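Local coordinates for protein brefeldin A esterase (Bacillus subtilis, PDB 1JKM) that degrades brefeldin A, probably by hydrolysing its ester bond, as a serine hydrolase of the alpha/beta hydrolase family related to hormone-sensitive lipase, at residues D167-V172 against L204-R209; L173-H178 against L182-V187. All coordinates share one frame; numbering follows the deposited sequence.

Contact 1: D167-V172 against L204-R209; sequences DCLAAV and LLAKRR
L169 meets A206 and L205 because its CG is turned anti to the backbone N (chi1 -165°), which carries both methyl groups off helix 163-177 toward the second helix. CD2 rests on A206, with L169 CD2 3.9 Å from A206 CB and 4.1 Å from A206 CA, so the small residue receives the methyl almost at the helix backbone. The CA atoms of L169 and A206, 7.0 Å apart, are the closest pair. L205 comes in beside the branch point, its CD1 4.2 Å from L169 CG. The same L205 CD1 lies 3.5 Å above one face of the R209 guanidinium, toward its rim, while L169 CD1 approaches that group obliquely, 4.3 Å from R209 NH1. E166, just before D167 on the same helix, forms a salt bridge with R209 NH2, so the arginine, past the end of helix 194-208, closes the exposed margin of a contact whose buried part is apolar. The two helices precede and follow strand 184-192 of the alpha/beta hydrolase sheet, and the link into helix 194-208 carries the family's GxSxG sequence, consistent with the nucleophile elbow. C168 and V172 also touch T202, while D167 and A171 touch strand 94-102, so helix 163-177 packs against both elements.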
loop_
_atom_site.group_PDB
_atom_site.type_symbol
_atom_site.label_atom_id
_atom_site.label_comp_id
_atom_site.label_asym_id
_atom_site.label_seq_id
_atom_site.Cartn_x
_atom_site.Cartn_y
_atom_site.Cartn_z
ATOM N N ASP B 167 8.189 11.790 34.673
ATOM C CA ASP B 167 8.809 12.799 33.808
ATOM C C ASP B 167 7.786 13.462 32.863
ATOM O O ASP B 167 7.831 14.685 32.701
ATOM C CB ASP B 167 9.945 12.173 33.005
ATOM C CG ASP B 167 11.217 11.781 33.708
ATOM O OD1 ASP B 167 11.525 12.371 34.769
ATOM O OD2 ASP B 167 11.951 10.872 33.232
ATOM N N CYS B 168 6.923 12.647 32.235
ATOM C CA CYS B 168 5.890 13.191 31.348
ATOM C C CYS B 168 4.890 14.067 32.105
ATOM O O CYS B 168 4.568 15.161 31.661
ATOM C CB CYS B 168 5.151 12.043 30.634
ATOM S SG CYS B 168 6.157 11.060 29.461
ATOM N N LEU B 169 4.385 13.609 33.262
ATOM C CA LEU B 169 3.581 14.453 34.140
ATOM C C LEU B 169 4.270 15.754 34.513
ATOM O O LEU B 169 3.658 16.815 34.369
ATOM C CB LEU B 169 3.178 13.703 35.411
ATOM C CG LEU B 169 2.086 14.195 36.356
ATOM C CD1 LEU B 169 2.632 15.194 37.361
ATOM C CD2 LEU B 169 0.901 14.808 35.624
ATOM N N ALA B 170 5.519 15.741 35.011
ATOM C CA ALA B 170 6.228 17.019 35.206
ATOM C C ALA B 170 6.130 17.961 34.018
ATOM O O ALA B 170 5.867 19.176 34.146
ATOM C CB ALA B 170 7.690 16.745 35.555
ATOM N N ALA B 171 6.416 17.466 32.804
ATOM C CA ALA B 171 6.380 18.316 31.613
ATOM C C ALA B 171 4.992 18.856 31.297
ATOM O O ALA B 171 4.852 20.033 30.963
ATOM C CB ALA B 171 6.864 17.463 30.424
ATOM N N VAL B 172 3.951 18.026 31.427
ATOM C CA VAL B 172 2.584 18.508 31.176
ATOM C C VAL B 172 2.224 19.628 32.144
ATOM O O VAL B 172 1.757 20.674 31.712
ATOM C CB VAL B 172 1.548 17.361 31.228
ATOM C CG1 VAL B 172 0.113 17.838 31.370
ATOM C CG2 VAL B 172 1.644 16.506 29.961
ATOM N N LEU B 204 -4.141 9.774 33.720
ATOM C CA LEU B 204 -4.718 9.091 34.865
ATOM C C LEU B 204 -4.037 9.567 36.157
ATOM O O LEU B 204 -4.715 9.799 37.154
ATOM C CB LEU B 204 -4.553 7.586 34.736
ATOM C CG LEU B 204 -5.341 6.936 33.589
ATOM C CD1 LEU B 204 -5.001 5.459 33.486
ATOM C CD2 LEU B 204 -6.844 7.155 33.741
ATOM N N LEU B 205 -2.733 9.783 36.085
ATOM C CA LEU B 205 -1.943 10.285 37.185
ATOM C C LEU B 205 -2.273 11.728 37.510
ATOM O O LEU B 205 -2.504 12.053 38.689
ATOM C CB LEU B 205 -0.451 10.173 36.909
ATOM C CG LEU B 205 0.494 9.481 37.886
ATOM C CD1 LEU B 205 1.781 10.294 37.995
ATOM C CD2 LEU B 205 -0.075 9.212 39.267
ATOM N N ALA B 206 -2.420 12.600 36.522
ATOM C CA ALA B 206 -2.891 13.944 36.757
ATOM C C ALA B 206 -4.250 13.918 37.467
ATOM O O ALA B 206 -4.394 14.688 38.425
ATOM C CB ALA B 206 -2.961 14.780 35.486
ATOM N N LYS B 207 -5.179 13.051 37.069
ATOM C CA LYS B 207 -6.444 12.950 37.763
ATOM C C LYS B 207 -6.300 12.542 39.244
ATOM O O LYS B 207 -7.038 13.032 40.096
ATOM C CB LYS B 207 -7.392 11.961 37.097
ATOM C CG LYS B 207 -8.768 11.926 37.748
ATOM C CD LYS B 207 -9.795 11.203 36.894
ATOM C CE LYS B 207 -10.182 9.879 37.526
ATOM N NZ LYS B 207 -11.650 9.703 37.622
ATOM N N ARG B 208 -5.433 11.581 39.523
ATOM C CA ARG B 208 -5.189 11.153 40.888
ATOM C C ARG B 208 -4.605 12.268 41.744
ATOM O O ARG B 208 -5.041 12.433 42.889
ATOM C CB ARG B 208 -4.236 9.963 40.897
ATOM C CG ARG B 208 -4.974 8.726 40.419
ATOM C CD ARG B 208 -4.044 7.528 40.635
ATOM N NE ARG B 208 -4.776 6.337 40.196
ATOM C CZ ARG B 208 -4.231 5.143 40.349
ATOM N NH1 ARG B 208 -3.024 5.091 40.905
ATOM N NH2 ARG B 208 -4.932 4.112 39.925
ATOM N N ARG B 209 -3.779 13.120 41.167
ATOM C CA ARG B 209 -3.090 14.154 41.908
ATOM C C ARG B 209 -3.854 15.462 41.869
ATOM O O ARG B 209 -3.292 16.489 42.235
ATOM C CB ARG B 209 -1.657 14.308 41.384
ATOM C CG ARG B 209 -0.918 12.976 41.518
ATOM C CD ARG B 209 0.589 13.164 41.627
ATOM N NE ARG B 209 1.227 11.848 41.827
ATOM C CZ ARG B 209 2.432 11.570 41.315
ATOM N NH1 ARG B 209 3.104 12.471 40.602
ATOM N NH2 ARG B 209 2.932 10.368 41.533
#

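Contact 2: L173-H178 against L182-V187; sequences LWVDEH and LGLSGV
V175 and three residues of 182-187 form the apolar centre of this contact, with V175 CG1 as the shared point. L184 CD1 lies 3.6 Å from V175 CG1, whereas L182 CD1 and V187 CG2 each stand 4.1 Å from it. The side chains of L182 and L184 both run at about a right angle to V175, so each leucine presents a terminal methyl to the valine. V175 CG1 reaches them because it is anti to the backbone N (chi1 175°). L182 also crosses W174 at about a right angle, and its CD1 comes obliquely to the indole, 3.9 Å from W174 CZ3.

The imidazole of H178 lies over one face of the indole with the two planes nearly parallel, its ND1 3.3 Å above the five-membered part. The modelled 2.5 Å from H178 ND1 to W174 O is unusually short, so its exact length is doubtful; the acceptor, 4° out of the imidazole plane, is consistent with a bond that orients the ring. L182 N donates to H178 O at 2.9 Å, with a C=O...N angle of 170°. This is the i+4 bond of the short helix 179-182, which H178 precedes at the N-cap position and which ends in a Schellman motif with G183, at positive phi, as its C-prime residue.

The contact thus covers the connection from helix 163-177 to strand 184-192 of the alpha/beta hydrolase sheet. Beyond it, V175 rests on V145 of strand 143-147, W174 on strand 80-88, and V187 on V113 of strand 109-114.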
loop_
_atom_site.group_PDB
_atom_site.type_symbol
_atom_site.label_atom_id
_atom_site.label_comp_id
_atom_site.label_asym_id
_atom_site.label_seq_id
_atom_site.Cartn_x
_atom_site.Cartn_y
_atom_site.Cartn_z
ATOM N N LEU B 173 2.477 19.450 33.440
ATOM C CA LEU B 173 2.239 20.522 34.411
ATOM C C LEU B 173 3.039 21.781 34.161
ATOM O O LEU B 173 2.496 22.897 34.153
ATOM C CB LEU B 173 2.561 20.002 35.818
ATOM C CG LEU B 173 1.737 18.824 36.318
ATOM C CD1 LEU B 173 2.145 18.478 37.746
ATOM C CD2 LEU B 173 0.238 19.108 36.232
ATOM N N TRP B 174 4.316 21.646 33.779
ATOM C CA TRP B 174 5.077 22.815 33.366
ATOM C C TRP B 174 4.473 23.585 32.214
ATOM O O TRP B 174 4.426 24.820 32.136
ATOM C CB TRP B 174 6.516 22.379 33.026
ATOM C CG TRP B 174 7.421 23.550 32.803
ATOM C CD1 TRP B 174 8.173 24.202 33.747
ATOM C CD2 TRP B 174 7.672 24.208 31.557
ATOM N NE1 TRP B 174 8.877 25.229 33.151
ATOM C CE2 TRP B 174 8.583 25.249 31.806
ATOM C CE3 TRP B 174 7.211 24.017 30.250
ATOM C CZ2 TRP B 174 9.039 26.097 30.799
ATOM C CZ3 TRP B 174 7.666 24.858 29.254
ATOM C CH2 TRP B 174 8.572 25.889 29.531
ATOM N N VAL B 175 4.056 22.833 31.176
ATOM C CA VAL B 175 3.468 23.456 29.997
ATOM C C VAL B 175 2.167 24.148 30.386
ATOM O O VAL B 175 1.914 25.254 29.934
ATOM C CB VAL B 175 3.214 22.396 28.886
ATOM C CG1 VAL B 175 2.500 22.997 27.692
ATOM C CG2 VAL B 175 4.529 21.776 28.431
ATOM N N ASP B 176 1.347 23.517 31.212
ATOM C CA ASP B 176 0.107 24.081 31.699
ATOM C C ASP B 176 0.351 25.403 32.441
ATOM O O ASP B 176 -0.234 26.434 32.101
ATOM C CB ASP B 176 -0.554 23.083 32.666
ATOM C CG ASP B 176 -1.851 23.677 33.195
ATOM O OD1 ASP B 176 -2.708 24.087 32.383
ATOM O OD2 ASP B 176 -2.000 23.736 34.427
ATOM N N GLU B 177 1.411 25.413 33.269
ATOM C CA GLU B 177 1.777 26.650 33.955
ATOM C C GLU B 177 2.235 27.715 32.971
ATOM O O GLU B 177 2.141 28.900 33.295
ATOM C CB GLU B 177 2.853 26.458 35.020
ATOM C CG GLU B 177 2.628 25.324 36.001
ATOM C CD GLU B 177 3.942 24.774 36.547
ATOM O OE1 GLU B 177 4.958 25.513 36.504
ATOM O OE2 GLU B 177 3.974 23.613 37.023
ATOM N N HIS B 178 2.786 27.337 31.814
ATOM C CA HIS B 178 3.367 28.273 30.878
ATOM C C HIS B 178 2.516 28.467 29.628
ATOM O O HIS B 178 3.019 28.947 28.602
ATOM C CB HIS B 178 4.811 27.852 30.519
ATOM C CG HIS B 178 5.708 27.920 31.724
ATOM N ND1 HIS B 178 5.778 26.911 32.667
ATOM C CD2 HIS B 178 6.559 28.892 32.133
ATOM C CE1 HIS B 178 6.636 27.264 33.609
ATOM N NE2 HIS B 178 7.119 28.451 33.311
ATOM N N LEU B 182 4.194 30.518 26.462
ATOM C CA LEU B 182 4.325 29.658 25.295
ATOM C C LEU B 182 3.391 30.071 24.185
ATOM O O LEU B 182 3.658 29.782 23.019
ATOM C CB LEU B 182 4.111 28.202 25.701
ATOM C CG LEU B 182 5.323 27.502 26.331
ATOM C CD1 LEU B 182 4.977 26.070 26.674
ATOM C CD2 LEU B 182 6.532 27.561 25.403
ATOM N N GLY B 183 2.329 30.790 24.505
ATOM C CA GLY B 183 1.341 31.238 23.531
ATOM C C GLY B 183 0.416 30.078 23.154
ATOM O O GLY B 183 0.246 29.830 21.972
ATOM N N LEU B 184 -0.159 29.401 24.139
ATOM C CA LEU B 184 -1.059 28.294 23.869
ATOM C C LEU B 184 -2.510 28.600 24.219
ATOM O O LEU B 184 -2.865 29.009 25.334
ATOM C CB LEU B 184 -0.657 27.033 24.617
ATOM C CG LEU B 184 0.815 26.610 24.601
ATOM C CD1 LEU B 184 0.993 25.474 25.607
ATOM C CD2 LEU B 184 1.237 26.233 23.196
ATOM N N SER B 185 -3.388 28.118 23.340
ATOM C CA SER B 185 -4.817 28.133 23.572
ATOM C C SER B 185 -5.346 26.791 24.024
ATOM O O SER B 185 -6.525 26.732 24.378
ATOM C CB SER B 185 -5.593 28.602 22.333
ATOM O OG SER B 185 -5.215 27.807 21.210
ATOM N N GLY B 186 -4.552 25.726 24.009
ATOM C CA GLY B 186 -5.056 24.450 24.550
ATOM C C GLY B 186 -3.834 23.565 24.796
ATOM O O GLY B 186 -2.762 23.854 24.262
ATOM N N VAL B 187 -4.035 22.509 25.571
ATOM C CA VAL B 187 -2.988 21.524 25.773
ATOM C C VAL B 187 -3.619 20.147 25.543
ATOM O O VAL B 187 -4.451 19.655 26.326
ATOM C CB VAL B 187 -2.357 21.580 27.182
ATOM C CG1 VAL B 187 -1.379 20.433 27.375
ATOM C CG2 VAL B 187 -1.585 22.884 27.393
#

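Both contacts use helix 163-177, contact 1 its middle and contact 2 its C-terminal end, with centres 14 Å apart. Contact 1 joins it to helix 194-208, contact 2 to the start of strand 184-192, which leads into that helix; contact 2 is therefore nested within the loop closed by contact 1. Both are mainly buried, but contact 1 has an exposed arginine at its margin, whereas none of the touching residues of contact 2 is exposed. Their chemistry follows: between helices, 140 Å² is buried, mostly by apolar side chains, while the sequence-local helix-to-strand turn buries 264 Å² and adds a backbone hydrogen bond to its apolar packing.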